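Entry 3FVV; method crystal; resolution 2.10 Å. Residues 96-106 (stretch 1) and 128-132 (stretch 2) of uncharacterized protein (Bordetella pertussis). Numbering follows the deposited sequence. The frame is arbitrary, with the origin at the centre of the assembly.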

ATOM      1  N   GLN A  96      11.288  -1.210 -14.298  1.00 11.01           N
ATOM      2  CA  GLN A  96      11.736  -2.163 -13.288  1.00 11.77           C
ATOM      3  C   GLN A  96      10.610  -2.650 -12.374  1.00 11.30           C
ATOM      4  O   GLN A  96      10.516  -3.829 -12.129  1.00 10.78           O
ATOM      5  CB  GLN A  96      12.885  -1.635 -12.391  1.00 12.40           C
ATOM      6  CG  GLN A  96      14.224  -1.578 -13.093  1.00 13.55           C
ATOM      7  CD  GLN A  96      14.184  -0.612 -14.239  1.00 22.91           C
ATOM      8  OE1 GLN A  96      13.733   0.541 -14.051  1.00 17.73           O
ATOM      9  NE2 GLN A  96      14.577  -1.080 -15.465  1.00 22.51           N
ATOM     10  N   ALA A  97       9.828  -1.743 -11.795  1.00 10.89           N
ATOM     11  CA  ALA A  97       8.691  -2.135 -10.947  1.00 11.71           C
ATOM     12  C   ALA A  97       7.661  -2.918 -11.751  1.00 12.67           C
ATOM     13  O   ALA A  97       7.154  -3.932 -11.283  1.00 14.70           O
ATOM     14  CB  ALA A  97       8.032  -0.877 -10.239  1.00 11.25           C
ATOM     15  N   VAL A  98       7.327  -2.462 -12.958  1.00 12.58           N
ATOM     16  CA  VAL A  98       6.360  -3.174 -13.785  1.00 12.89           C
ATOM     17  C   VAL A  98       6.829  -4.591 -14.052  1.00 12.90           C
ATOM     18  O   VAL A  98       6.027  -5.547 -13.969  1.00 11.18           O
ATOM     19  CB  VAL A  98       6.051  -2.432 -15.125  1.00 13.25           C
ATOM     20  CG1 VAL A  98       5.172  -3.323 -16.070  1.00 11.28           C
ATOM     21  CG2 VAL A  98       5.356  -1.139 -14.836  1.00 14.59           C
ATOM     22  N   ASP A  99       8.130  -4.724 -14.332  1.00 12.43           N
ATOM     23  CA  ASP A  99       8.710  -6.011 -14.719  1.00 12.95           C
ATOM     24  C   ASP A  99       8.780  -7.013 -13.564  1.00 13.32           C
ATOM     25  O   ASP A  99       8.607  -8.162 -13.787  1.00 12.99           O
ATOM     26  CB  ASP A  99      10.090  -5.827 -15.314  1.00 13.01           C
ATOM     27  CG  ASP A  99      10.059  -5.475 -16.798  1.00 13.02           C
ATOM     28  OD1 ASP A  99       9.016  -5.666 -17.415  1.00 14.27           O
ATOM     29  OD2 ASP A  99      11.098  -5.133 -17.375  1.00 13.34           O
ATOM     30  N   VAL A 100       9.007  -6.552 -12.329  1.00 14.96           N
ATOM     31  CA  VAL A 100       8.990  -7.436 -11.150  1.00 14.93           C
ATOM     32  C   VAL A 100       7.604  -8.067 -11.014  1.00 14.68           C
ATOM     33  O   VAL A 100       7.466  -9.308 -10.866  1.00 16.17           O
ATOM     34  CB  VAL A 100       9.558  -6.690  -9.885  1.00 15.42           C
ATOM     35  CG1 VAL A 100       8.593  -6.564  -8.754  1.00 19.41           C
ATOM     36  CG2 VAL A 100      10.771  -7.409  -9.389  1.00 18.44           C
ATOM     37  N   VAL A 101       6.580  -7.248 -11.176  1.00 13.03           N
ATOM     38  CA  VAL A 101       5.230  -7.757 -11.171  1.00 12.56           C
ATOM     39  C   VAL A 101       4.954  -8.661 -12.363  1.00 12.40           C
ATOM     40  O   VAL A 101       4.506  -9.783 -12.216  1.00 13.13           O
ATOM     41  CB  VAL A 101       4.209  -6.612 -11.068  1.00 13.21           C
ATOM     42  CG1 VAL A 101       2.812  -7.189 -11.026  1.00  9.85           C
ATOM     43  CG2 VAL A 101       4.491  -5.787  -9.792  1.00  9.01           C
ATOM     44  N   ARG A 102       5.328  -8.226 -13.542  1.00 12.30           N
ATOM     45  CA  ARG A 102       5.029  -8.945 -14.734  1.00 13.78           C
ATOM     46  C   ARG A 102       5.639 -10.302 -14.780  1.00 13.53           C
ATOM     47  O   ARG A 102       4.994 -11.253 -15.276  1.00 13.54           O
ATOM     48  CB  ARG A 102       5.439  -8.111 -15.923  1.00 14.45           C
ATOM     49  CG  ARG A 102       5.216  -8.768 -17.199  1.00 23.81           C
ATOM     50  CD  ARG A 102       5.561  -7.802 -18.334  1.00 33.24           C
ATOM     51  NE  ARG A 102       4.803  -6.534 -18.240  1.00 38.39           N
ATOM     52  CZ  ARG A 102       4.381  -5.819 -19.294  1.00 43.13           C
ATOM     53  NH1 ARG A 102       4.606  -6.229 -20.557  1.00 45.21           N
ATOM     54  NH2 ARG A 102       3.698  -4.693 -19.089  1.00 42.77           N
ATOM     55  N   GLY A 103       6.860 -10.425 -14.277  1.00 12.97           N
ATOM     56  CA  GLY A 103       7.496 -11.742 -14.208  1.00 12.70           C
ATOM     57  C   GLY A 103       6.666 -12.750 -13.417  1.00 12.34           C
ATOM     58  O   GLY A 103       6.535 -13.926 -13.791  1.00 10.83           O
ATOM     59  N   HIS A 104       6.116 -12.307 -12.296  1.00 12.30           N
ATOM     60  CA  HIS A 104       5.324 -13.234 -11.459  1.00 11.32           C
ATOM     61  C   HIS A 104       3.992 -13.499 -12.160  1.00 11.33           C
ATOM     62  O   HIS A 104       3.549 -14.644 -12.201  1.00 12.90           O
ATOM     63  CB  HIS A 104       5.119 -12.690 -10.087  1.00 11.17           C
ATOM     64  CG  HIS A 104       6.340 -12.737  -9.225  1.00 11.56           C
ATOM     65  ND1 HIS A 104       6.750 -13.892  -8.592  1.00  9.74           N
ATOM     66  CD2 HIS A 104       7.190 -11.761  -8.822  1.00 12.19           C
ATOM     67  CE1 HIS A 104       7.825 -13.625  -7.869  1.00 13.57           C
ATOM     68  NE2 HIS A 104       8.132 -12.347  -8.014  1.00 13.84           N
ATOM     69  N   LEU A 105       3.380 -12.504 -12.791  1.00 11.07           N
ATOM     70  CA  LEU A 105       2.144 -12.769 -13.520  1.00 12.03           C
ATOM     71  C   LEU A 105       2.340 -13.826 -14.591  1.00 11.60           C
ATOM     72  O   LEU A 105       1.534 -14.754 -14.729  1.00 10.86           O
ATOM     73  CB  LEU A 105       1.506 -11.489 -14.137  1.00 11.24           C
ATOM     74  CG  LEU A 105       0.887 -10.507 -13.119  1.00 12.33           C
ATOM     75  CD1 LEU A 105       0.655  -9.134 -13.757  1.00 11.45           C
ATOM     76  CD2 LEU A 105      -0.448 -11.029 -12.541  1.00 11.03           C
ATOM     77  N   ALA A 106       3.410 -13.643 -15.347  1.00 11.62           N
ATOM     78  CA  ALA A 106       3.730 -14.479 -16.465  1.00 12.97           C
ATOM     79  C   ALA A 106       4.047 -15.908 -15.988  1.00 12.68           C
ATOM     80  O   ALA A 106       3.780 -16.861 -16.723  1.00 12.59           O
ATOM     81  CB  ALA A 106       4.901 -13.859 -17.340  1.00 11.76           C
ATOM     82  N   ALA A 128      -3.281  -0.672 -12.502  1.00 11.33           N
ATOM     83  CA  ALA A 128      -2.205  -0.199 -13.403  1.00 10.97           C
ATOM     84  C   ALA A 128      -1.067  -1.206 -13.551  1.00 10.67           C
ATOM     85  O   ALA A 128      -0.387  -1.221 -14.574  1.00  9.39           O
ATOM     86  CB  ALA A 128      -1.658   1.176 -12.968  1.00 12.05           C
ATOM     87  N   PHE A 129      -0.893  -2.077 -12.557  1.00  9.60           N
ATOM     88  CA  PHE A 129       0.135  -3.102 -12.627  1.00 10.40           C
ATOM     89  C   PHE A 129      -0.359  -4.424 -13.189  1.00 11.15           C
ATOM     90  O   PHE A 129       0.414  -5.343 -13.300  1.00 10.70           O
ATOM     91  CB  PHE A 129       0.712  -3.315 -11.234  1.00 10.20           C
ATOM     92  CG  PHE A 129       1.777  -2.325 -10.855  1.00 12.19           C
ATOM     93  CD1 PHE A 129       3.040  -2.457 -11.344  1.00 15.60           C
ATOM     94  CD2 PHE A 129       1.497  -1.252 -10.013  1.00 15.25           C
ATOM     95  CE1 PHE A 129       4.025  -1.541 -10.986  1.00 17.61           C
ATOM     96  CE2 PHE A 129       2.443  -0.333  -9.665  1.00 13.27           C
ATOM     97  CZ  PHE A 129       3.729  -0.483 -10.133  1.00 14.21           C
ATOM     98  N   GLY A 130      -1.654  -4.523 -13.515  1.00  9.73           N
ATOM     99  CA  GLY A 130      -2.251  -5.798 -13.924  1.00 10.75           C
ATOM    100  C   GLY A 130      -2.522  -6.767 -12.795  1.00 11.44           C
ATOM    101  O   GLY A 130      -2.650  -7.956 -13.014  1.00 12.46           O
ATOM    102  N   VAL A 131      -2.526  -6.273 -11.567  1.00 11.58           N
ATOM    103  CA  VAL A 131      -2.660  -7.103 -10.410  1.00 10.84           C
ATOM    104  C   VAL A 131      -4.150  -7.080 -10.078  1.00 11.67           C
ATOM    105  O   VAL A 131      -4.749  -5.996  -9.991  1.00 11.18           O
ATOM    106  CB  VAL A 131      -1.811  -6.558  -9.255  1.00 10.64           C
ATOM    107  CG1 VAL A 131      -2.236  -7.240  -7.937  1.00 12.51           C
ATOM    108  CG2 VAL A 131      -0.298  -6.794  -9.565  1.00 10.48           C
ATOM    109  N   GLN A 132      -4.728  -8.260  -9.861  1.00 12.47           N
ATOM    110  CA  GLN A 132      -6.186  -8.412  -9.779  1.00 12.91           C
ATOM    111  C   GLN A 132      -6.632  -8.442  -8.350  1.00 12.68           C
ATOM    112  O   GLN A 132      -7.824  -8.354  -8.111  1.00 14.77           O
ATOM    113  CB  GLN A 132      -6.664  -9.702 -10.461  1.00 12.96           C
ATOM    114  CG  GLN A 132      -6.236  -9.854 -11.920  1.00 15.53           C
ATOM    115  CD  GLN A 132      -6.738  -8.689 -12.781  1.00 21.46           C
ATOM    116  OE1 GLN A 132      -7.916  -8.361 -12.745  1.00 19.69           O
ATOM    117  NE2 GLN A 132      -5.826  -8.024 -13.508  1.00 19.45           N
TER

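Residues 96-106 form one continuous stretch of helix, with backbone hydrogen bonds such as Arg102 N to Val98 O (2.8 Å) and Leu105 N to Val101 O (3.0 Å). Residues 128-132 lie where another helix gives out. Gly130 leaves helical geometry with a positive phi of 76°, in a Schellman motif, and the chain then extends through Val131. The closest CA atoms across the stretches are Val98 CA and Phe129 CA, 6.3 Å apart. No hydrogen bond crosses between the stretches; the contact is packing, and it buries 281 Å² in all.

Phe129 is its centre. Its CA-to-CB bond points sideways, but with chi1 at -83° (m) the ring reaches the helix. Phe129 CE1 lies 4.1 Å from Ala97 CB and 4.1 Å from Val98 CG2, while Phe129 CD1 lies 4.0 Å from Val101 CG2. Val98 N meets the edge of the ring. Ala97 adds little bulk beside the ring, and Phe129 CE1 also lies 3.9 Å from Ala97 O.

Val101, one turn on from Ala97, points toward the second stretch. In the t rotamer its two methyls split the work: CG2 packs on the Phe129 ring, and Val101 CG1 meets Val131 CG2 at 3.5 Å, the closest contact between the stretches. Branched, apolar valine suits a buried position with two neighbours to fill.

A further turn along, Leu105 also points toward the other stretch and covers the backbone of the turn, Leu105 CD1 lying 3.8 Å from Phe129 O and 3.6 Å from Gly130 O. Positive phi by itself favours glycine; an ideal CB would point toward the helix and sit close, 3.5 Å from Leu105 CD1. Gly130 O also accepts a weak hydrogen bond from Gln132 NE2 (3.2 Å). The rule is spacing: Ala97, Val101 and Leu105 recur at four-residue intervals, and Val98 widens the apolar strip beside the Phe129 ring.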